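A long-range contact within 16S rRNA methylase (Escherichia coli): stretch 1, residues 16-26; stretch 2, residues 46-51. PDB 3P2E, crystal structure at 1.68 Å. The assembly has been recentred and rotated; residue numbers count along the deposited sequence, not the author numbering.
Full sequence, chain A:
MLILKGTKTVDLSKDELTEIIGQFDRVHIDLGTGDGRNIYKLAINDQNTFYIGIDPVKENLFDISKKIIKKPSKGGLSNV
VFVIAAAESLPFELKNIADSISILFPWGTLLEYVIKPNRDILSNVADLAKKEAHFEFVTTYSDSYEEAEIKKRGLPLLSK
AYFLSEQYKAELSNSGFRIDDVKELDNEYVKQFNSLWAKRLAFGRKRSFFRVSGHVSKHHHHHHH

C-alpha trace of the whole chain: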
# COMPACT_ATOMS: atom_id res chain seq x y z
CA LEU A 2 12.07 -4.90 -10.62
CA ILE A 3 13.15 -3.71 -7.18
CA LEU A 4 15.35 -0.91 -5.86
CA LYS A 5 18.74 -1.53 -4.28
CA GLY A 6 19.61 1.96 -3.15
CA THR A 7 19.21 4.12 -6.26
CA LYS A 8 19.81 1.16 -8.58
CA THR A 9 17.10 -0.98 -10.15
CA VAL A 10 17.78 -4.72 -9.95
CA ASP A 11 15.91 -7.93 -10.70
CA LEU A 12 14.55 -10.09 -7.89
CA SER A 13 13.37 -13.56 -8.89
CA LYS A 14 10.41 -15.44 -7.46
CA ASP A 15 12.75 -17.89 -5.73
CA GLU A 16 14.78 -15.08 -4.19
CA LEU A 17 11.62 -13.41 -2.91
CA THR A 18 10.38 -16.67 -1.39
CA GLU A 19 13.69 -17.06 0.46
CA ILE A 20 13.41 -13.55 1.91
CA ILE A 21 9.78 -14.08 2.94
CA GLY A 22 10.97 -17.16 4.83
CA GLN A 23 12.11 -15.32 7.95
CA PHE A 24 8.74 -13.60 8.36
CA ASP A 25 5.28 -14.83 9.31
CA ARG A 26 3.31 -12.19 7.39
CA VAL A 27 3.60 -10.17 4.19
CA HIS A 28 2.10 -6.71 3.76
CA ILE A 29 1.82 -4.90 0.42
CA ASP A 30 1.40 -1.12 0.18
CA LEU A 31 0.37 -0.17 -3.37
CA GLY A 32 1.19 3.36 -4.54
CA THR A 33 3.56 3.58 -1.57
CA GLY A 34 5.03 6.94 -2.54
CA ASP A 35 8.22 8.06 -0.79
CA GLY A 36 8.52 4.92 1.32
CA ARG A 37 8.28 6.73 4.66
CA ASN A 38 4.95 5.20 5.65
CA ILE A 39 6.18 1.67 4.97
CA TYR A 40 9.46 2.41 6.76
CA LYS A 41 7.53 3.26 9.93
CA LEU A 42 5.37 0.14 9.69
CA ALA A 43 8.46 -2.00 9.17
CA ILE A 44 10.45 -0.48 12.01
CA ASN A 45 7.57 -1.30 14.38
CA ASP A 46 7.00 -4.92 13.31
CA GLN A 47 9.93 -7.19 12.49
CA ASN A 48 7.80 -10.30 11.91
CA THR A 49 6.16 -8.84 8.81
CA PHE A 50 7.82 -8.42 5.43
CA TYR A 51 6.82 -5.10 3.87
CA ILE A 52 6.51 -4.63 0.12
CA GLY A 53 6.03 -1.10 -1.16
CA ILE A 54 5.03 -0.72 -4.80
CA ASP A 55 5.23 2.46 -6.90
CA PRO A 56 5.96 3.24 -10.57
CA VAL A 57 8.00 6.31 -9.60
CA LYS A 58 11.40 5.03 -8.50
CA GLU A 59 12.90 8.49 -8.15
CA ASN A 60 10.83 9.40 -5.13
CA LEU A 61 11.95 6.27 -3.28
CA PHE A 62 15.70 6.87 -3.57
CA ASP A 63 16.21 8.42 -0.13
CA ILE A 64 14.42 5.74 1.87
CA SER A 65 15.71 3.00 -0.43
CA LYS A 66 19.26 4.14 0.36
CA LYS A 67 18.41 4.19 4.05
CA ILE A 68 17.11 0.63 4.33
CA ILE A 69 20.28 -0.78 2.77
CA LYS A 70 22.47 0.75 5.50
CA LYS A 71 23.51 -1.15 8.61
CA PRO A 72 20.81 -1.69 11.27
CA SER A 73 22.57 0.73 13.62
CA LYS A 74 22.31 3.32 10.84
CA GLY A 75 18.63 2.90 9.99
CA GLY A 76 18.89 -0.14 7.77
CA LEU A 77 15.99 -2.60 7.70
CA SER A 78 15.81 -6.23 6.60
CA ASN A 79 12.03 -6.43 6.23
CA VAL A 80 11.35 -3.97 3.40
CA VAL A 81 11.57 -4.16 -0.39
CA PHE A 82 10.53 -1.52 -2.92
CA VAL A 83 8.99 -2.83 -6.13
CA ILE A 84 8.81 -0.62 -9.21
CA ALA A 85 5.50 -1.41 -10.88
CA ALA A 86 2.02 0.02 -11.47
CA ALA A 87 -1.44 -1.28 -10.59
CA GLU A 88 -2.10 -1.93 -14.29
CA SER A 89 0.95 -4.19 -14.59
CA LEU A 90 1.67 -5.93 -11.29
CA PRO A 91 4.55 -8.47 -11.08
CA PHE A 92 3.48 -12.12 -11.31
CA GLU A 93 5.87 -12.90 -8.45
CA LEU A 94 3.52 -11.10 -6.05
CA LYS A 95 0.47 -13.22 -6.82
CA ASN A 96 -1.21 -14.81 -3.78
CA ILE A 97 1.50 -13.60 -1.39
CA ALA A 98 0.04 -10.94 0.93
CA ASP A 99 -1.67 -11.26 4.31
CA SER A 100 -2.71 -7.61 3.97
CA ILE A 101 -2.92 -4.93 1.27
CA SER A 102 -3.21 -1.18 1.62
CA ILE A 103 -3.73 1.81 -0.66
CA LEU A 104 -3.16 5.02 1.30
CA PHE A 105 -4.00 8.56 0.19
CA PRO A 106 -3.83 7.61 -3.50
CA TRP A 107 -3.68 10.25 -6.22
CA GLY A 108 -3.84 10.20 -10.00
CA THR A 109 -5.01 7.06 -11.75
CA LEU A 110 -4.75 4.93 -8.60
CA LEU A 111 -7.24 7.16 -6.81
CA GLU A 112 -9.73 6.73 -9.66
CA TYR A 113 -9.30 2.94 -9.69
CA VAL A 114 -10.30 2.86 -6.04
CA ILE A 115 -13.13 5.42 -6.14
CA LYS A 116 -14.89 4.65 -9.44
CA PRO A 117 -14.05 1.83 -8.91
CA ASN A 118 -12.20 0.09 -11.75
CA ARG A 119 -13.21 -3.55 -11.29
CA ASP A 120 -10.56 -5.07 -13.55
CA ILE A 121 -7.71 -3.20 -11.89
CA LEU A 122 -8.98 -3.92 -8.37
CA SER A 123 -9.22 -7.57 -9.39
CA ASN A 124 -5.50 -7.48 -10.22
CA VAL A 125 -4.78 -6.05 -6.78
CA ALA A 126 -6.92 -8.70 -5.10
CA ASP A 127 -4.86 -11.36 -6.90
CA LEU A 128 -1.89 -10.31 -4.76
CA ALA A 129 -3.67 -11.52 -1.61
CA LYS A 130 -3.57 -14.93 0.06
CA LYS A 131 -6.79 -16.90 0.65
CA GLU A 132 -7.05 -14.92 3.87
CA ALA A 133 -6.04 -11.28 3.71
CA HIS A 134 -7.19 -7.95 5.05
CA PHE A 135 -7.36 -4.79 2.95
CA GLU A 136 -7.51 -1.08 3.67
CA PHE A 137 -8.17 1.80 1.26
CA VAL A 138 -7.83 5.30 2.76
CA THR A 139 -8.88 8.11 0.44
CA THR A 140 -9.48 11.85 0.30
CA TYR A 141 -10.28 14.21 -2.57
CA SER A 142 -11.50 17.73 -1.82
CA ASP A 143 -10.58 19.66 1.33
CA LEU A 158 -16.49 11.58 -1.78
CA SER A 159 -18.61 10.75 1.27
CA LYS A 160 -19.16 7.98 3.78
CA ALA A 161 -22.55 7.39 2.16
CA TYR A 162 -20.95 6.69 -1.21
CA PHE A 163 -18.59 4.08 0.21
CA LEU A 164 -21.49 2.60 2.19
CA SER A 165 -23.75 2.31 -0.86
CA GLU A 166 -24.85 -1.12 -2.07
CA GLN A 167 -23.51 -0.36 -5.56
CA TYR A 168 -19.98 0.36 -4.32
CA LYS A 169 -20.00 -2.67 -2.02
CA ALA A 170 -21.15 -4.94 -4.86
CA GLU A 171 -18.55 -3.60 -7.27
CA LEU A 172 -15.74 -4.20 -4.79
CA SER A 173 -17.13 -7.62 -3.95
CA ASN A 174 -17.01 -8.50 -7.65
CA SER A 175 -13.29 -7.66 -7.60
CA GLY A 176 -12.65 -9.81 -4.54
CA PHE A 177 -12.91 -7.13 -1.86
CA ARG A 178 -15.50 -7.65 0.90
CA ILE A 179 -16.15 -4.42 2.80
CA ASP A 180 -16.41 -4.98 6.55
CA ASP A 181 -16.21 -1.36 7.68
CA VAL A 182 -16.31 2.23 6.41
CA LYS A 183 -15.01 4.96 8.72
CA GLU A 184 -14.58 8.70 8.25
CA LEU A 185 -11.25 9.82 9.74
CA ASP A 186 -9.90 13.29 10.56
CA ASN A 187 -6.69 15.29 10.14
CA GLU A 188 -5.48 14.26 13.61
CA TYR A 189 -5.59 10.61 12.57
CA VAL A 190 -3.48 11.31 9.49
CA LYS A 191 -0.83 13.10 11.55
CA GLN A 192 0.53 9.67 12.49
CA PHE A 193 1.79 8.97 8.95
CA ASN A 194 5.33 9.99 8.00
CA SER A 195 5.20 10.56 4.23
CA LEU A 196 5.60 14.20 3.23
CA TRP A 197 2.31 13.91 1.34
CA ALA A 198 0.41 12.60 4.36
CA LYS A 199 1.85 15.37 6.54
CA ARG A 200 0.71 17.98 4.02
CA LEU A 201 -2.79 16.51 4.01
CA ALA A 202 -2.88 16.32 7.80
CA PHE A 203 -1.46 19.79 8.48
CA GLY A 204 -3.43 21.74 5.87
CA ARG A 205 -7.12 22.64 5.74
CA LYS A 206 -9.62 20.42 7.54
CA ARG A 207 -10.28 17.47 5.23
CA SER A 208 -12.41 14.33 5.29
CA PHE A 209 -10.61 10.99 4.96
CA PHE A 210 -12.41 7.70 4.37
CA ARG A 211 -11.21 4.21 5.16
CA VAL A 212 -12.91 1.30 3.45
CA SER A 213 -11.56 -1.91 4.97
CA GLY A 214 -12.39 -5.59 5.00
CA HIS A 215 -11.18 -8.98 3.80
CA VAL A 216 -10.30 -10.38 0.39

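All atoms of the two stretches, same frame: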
# COMPACT_ATOMS: atom_id res chain seq x y z
N GLU A 16 14.06 -15.94 -5.12
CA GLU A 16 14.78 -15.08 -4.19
C GLU A 16 13.80 -14.44 -3.21
O GLU A 16 14.08 -14.32 -2.02
CB GLU A 16 15.54 -13.99 -4.95
CG GLU A 16 16.65 -14.53 -5.84
CD GLU A 16 17.46 -13.44 -6.49
OE1 GLU A 16 16.88 -12.66 -7.28
OE2 GLU A 16 18.67 -13.35 -6.22
N LEU A 17 12.64 -14.03 -3.73
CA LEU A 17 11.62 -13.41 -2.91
C LEU A 17 11.12 -14.40 -1.86
O LEU A 17 10.97 -14.06 -0.69
CB LEU A 17 10.45 -12.96 -3.79
CG LEU A 17 9.27 -12.30 -3.07
CD1 LEU A 17 9.73 -11.04 -2.34
CD2 LEU A 17 8.19 -11.96 -4.10
N THR A 18 10.87 -15.63 -2.29
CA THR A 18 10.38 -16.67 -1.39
C THR A 18 11.36 -16.89 -0.24
O THR A 18 10.95 -17.07 0.91
CB THR A 18 10.17 -18.00 -2.15
OG1 THR A 18 9.19 -17.80 -3.18
CG2 THR A 18 9.68 -19.09 -1.19
N GLU A 19 12.65 -16.85 -0.55
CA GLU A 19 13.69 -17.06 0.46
C GLU A 19 13.63 -15.94 1.50
O GLU A 19 13.72 -16.19 2.70
CB GLU A 19 15.06 -17.10 -0.21
CG GLU A 19 16.20 -17.59 0.68
CD GLU A 19 16.77 -16.49 1.56
OE1 GLU A 19 17.63 -16.80 2.41
OE2 GLU A 19 16.36 -15.32 1.41
N ILE A 20 13.49 -14.70 1.03
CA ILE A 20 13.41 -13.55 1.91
C ILE A 20 12.18 -13.63 2.81
O ILE A 20 12.26 -13.40 4.01
CB ILE A 20 13.36 -12.24 1.10
CG1 ILE A 20 14.59 -12.13 0.21
CG2 ILE A 20 13.27 -11.04 2.04
CD1 ILE A 20 15.91 -12.17 0.96
N ILE A 21 11.04 -13.96 2.20
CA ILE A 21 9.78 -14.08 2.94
C ILE A 21 9.89 -15.12 4.06
O ILE A 21 9.19 -15.04 5.07
CB ILE A 21 8.62 -14.51 2.01
CG1 ILE A 21 8.50 -13.55 0.82
CG2 ILE A 21 7.31 -14.55 2.79
CD1 ILE A 21 8.20 -12.14 1.21
N GLY A 22 10.78 -16.09 3.86
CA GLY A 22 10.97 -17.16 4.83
C GLY A 22 11.17 -16.80 6.29
O GLY A 22 10.70 -17.53 7.17
N GLN A 23 11.86 -15.71 6.57
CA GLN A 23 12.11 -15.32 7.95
C GLN A 23 11.00 -14.47 8.56
O GLN A 23 11.17 -13.90 9.64
CB GLN A 23 13.44 -14.57 8.07
CG GLN A 23 14.65 -15.41 7.72
CD GLN A 23 15.94 -14.76 8.17
OE1 GLN A 23 16.15 -14.53 9.36
NE2 GLN A 23 16.81 -14.45 7.21
N PHE A 24 9.86 -14.39 7.88
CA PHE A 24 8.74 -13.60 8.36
C PHE A 24 7.44 -14.40 8.33
O PHE A 24 7.25 -15.26 7.47
CB PHE A 24 8.60 -12.34 7.50
CG PHE A 24 9.83 -11.49 7.49
CD1 PHE A 24 10.10 -10.62 8.54
CD2 PHE A 24 10.76 -11.61 6.46
CE1 PHE A 24 11.28 -9.88 8.57
CE2 PHE A 24 11.94 -10.87 6.48
CZ PHE A 24 12.20 -10.00 7.53
N ASP A 25 6.55 -14.12 9.27
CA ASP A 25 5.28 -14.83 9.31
C ASP A 25 4.17 -14.19 8.49
O ASP A 25 3.19 -14.85 8.16
CB ASP A 25 4.80 -14.99 10.75
CG ASP A 25 5.54 -16.08 11.50
OD1 ASP A 25 6.01 -17.02 10.83
OD2 ASP A 25 5.62 -16.00 12.74
N ARG A 26 4.32 -12.90 8.17
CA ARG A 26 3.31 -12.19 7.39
C ARG A 26 3.95 -11.34 6.30
O ARG A 26 5.13 -11.00 6.37
CB ARG A 26 2.48 -11.26 8.29
CG ARG A 26 1.79 -11.95 9.46
CD ARG A 26 1.02 -10.96 10.33
NE ARG A 26 -0.27 -10.58 9.76
CZ ARG A 26 -0.45 -9.67 8.80
NH1 ARG A 26 0.59 -9.03 8.28
NH2 ARG A 26 -1.67 -9.41 8.36
N ASP A 46 7.42 -3.52 13.36
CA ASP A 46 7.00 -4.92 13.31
C ASP A 46 7.98 -5.74 12.48
O ASP A 46 7.89 -5.78 11.25
CB ASP A 46 5.58 -4.99 12.73
CG ASP A 46 5.11 -6.41 12.48
OD1 ASP A 46 5.68 -7.36 13.06
OD2 ASP A 46 4.16 -6.58 11.69
N GLN A 47 8.91 -6.40 13.16
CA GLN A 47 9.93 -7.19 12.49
C GLN A 47 9.55 -8.62 12.13
O GLN A 47 10.41 -9.40 11.73
CB GLN A 47 11.21 -7.18 13.33
CG GLN A 47 11.89 -5.81 13.37
CD GLN A 47 12.41 -5.41 12.00
OE1 GLN A 47 12.10 -4.33 11.49
NE2 GLN A 47 13.21 -6.27 11.40
N ASN A 48 8.27 -8.96 12.26
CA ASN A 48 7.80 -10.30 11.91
C ASN A 48 6.91 -10.22 10.67
O ASN A 48 6.21 -11.17 10.32
CB ASN A 48 7.02 -10.93 13.07
CG ASN A 48 6.87 -12.44 12.92
OD1 ASN A 48 6.07 -13.07 13.60
ND2 ASN A 48 7.67 -13.03 12.02
N THR A 49 6.93 -9.05 10.03
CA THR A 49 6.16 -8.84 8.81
C THR A 49 7.11 -8.32 7.74
O THR A 49 7.94 -7.45 8.00
CB THR A 49 5.02 -7.81 9.00
OG1 THR A 49 4.03 -8.34 9.90
CG2 THR A 49 4.35 -7.50 7.66
N PHE A 50 6.99 -8.87 6.53
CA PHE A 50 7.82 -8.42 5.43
C PHE A 50 6.99 -7.40 4.67
O PHE A 50 5.88 -7.71 4.22
CB PHE A 50 8.21 -9.57 4.50
CG PHE A 50 9.19 -9.18 3.45
CD1 PHE A 50 10.49 -8.82 3.79
CD2 PHE A 50 8.82 -9.13 2.11
CE1 PHE A 50 11.41 -8.41 2.82
CE2 PHE A 50 9.72 -8.72 1.13
CZ PHE A 50 11.02 -8.36 1.49
N TYR A 51 7.52 -6.19 4.54
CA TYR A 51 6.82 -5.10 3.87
C TYR A 51 7.25 -4.86 2.43
O TYR A 51 8.44 -4.70 2.13
CB TYR A 51 6.98 -3.82 4.69
CG TYR A 51 6.20 -3.87 5.98
CD1 TYR A 51 4.86 -3.49 6.03
CD2 TYR A 51 6.79 -4.36 7.15
CE1 TYR A 51 4.11 -3.62 7.20
CE2 TYR A 51 6.05 -4.49 8.32
CZ TYR A 51 4.71 -4.12 8.34
OH TYR A 51 3.98 -4.25 9.49

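The contact has two parts: a short parallel backbone pairing at R26, and a hydrophobic pocket built by the helix and the turn that follows it, which receives the ring of F50. Together they bury 514 Å², both sides summed. The axes of helix 16-21 and strand 49-51 come no closer than 10.3 Å and run at 140° between their N-to-C directions, so side chains must span the gap between them.

F50 is the bump. Its CA-to-CB bond points toward the first stretch, its chi1 is t (-173°), and 124 Å² of the residue is covered, the largest covered area of any residue here. The hollow is lined by L17, I20 and I21 from the helix and by F24 at the end of the turn that follows. I21 CD1 lies 3.2 Å from F50 CD2 and I20 CG2 lies 3.3 Å from F50 CE1, both tight apolar contacts; L17 CD1 is looser, 4.2 Å from F50 CE2. I21 and L17 both leave the backbone sideways, but the ends of their side chains come nearer to the second stretch, which is how they reach the ring.

A type I turn from I21 to F24, with F24 N bonded to I21 O at 3.0 Å, brings the chain round from the helix to F24. The two phenyl rings meet obliquely, with centroids 5.5 Å apart and planes at 39°; F24 CE2 to F50 CD1 is 3.7 Å. F24 also lies against the backbone of the second stretch: F50 CA sits over one face of its ring, while Q47 O approaches the edge, 3.3 Å from F24 CE1.

Beyond this pocket the backbones join. N48 O accepts a hydrogen bond from D25 N at 3.1 Å (N-H...O angle 137°) and a weak one from R26 N at 3.3 Å (145°). The best-aligned link is F50 N to R26 O, 2.8 Å at 172°. These bonds accompany a parallel bridge between R26 and T49, whose CA atoms are 4.6 Å apart; T49 CA adds a CA-H...O contact to R26 O at 3.4 Å. The side chains of R26 and T49 share one face of the sheet, with R26 CB 3.7 Å from T49 OG1.

The second stretch is shaped by its own turn, type I from D46 to T49. D46 braces it with both carboxylate oxygens: OD1 accepts from N48 N at 3.1 Å, and OD2 accepts from T49 OG1 at 2.5 Å.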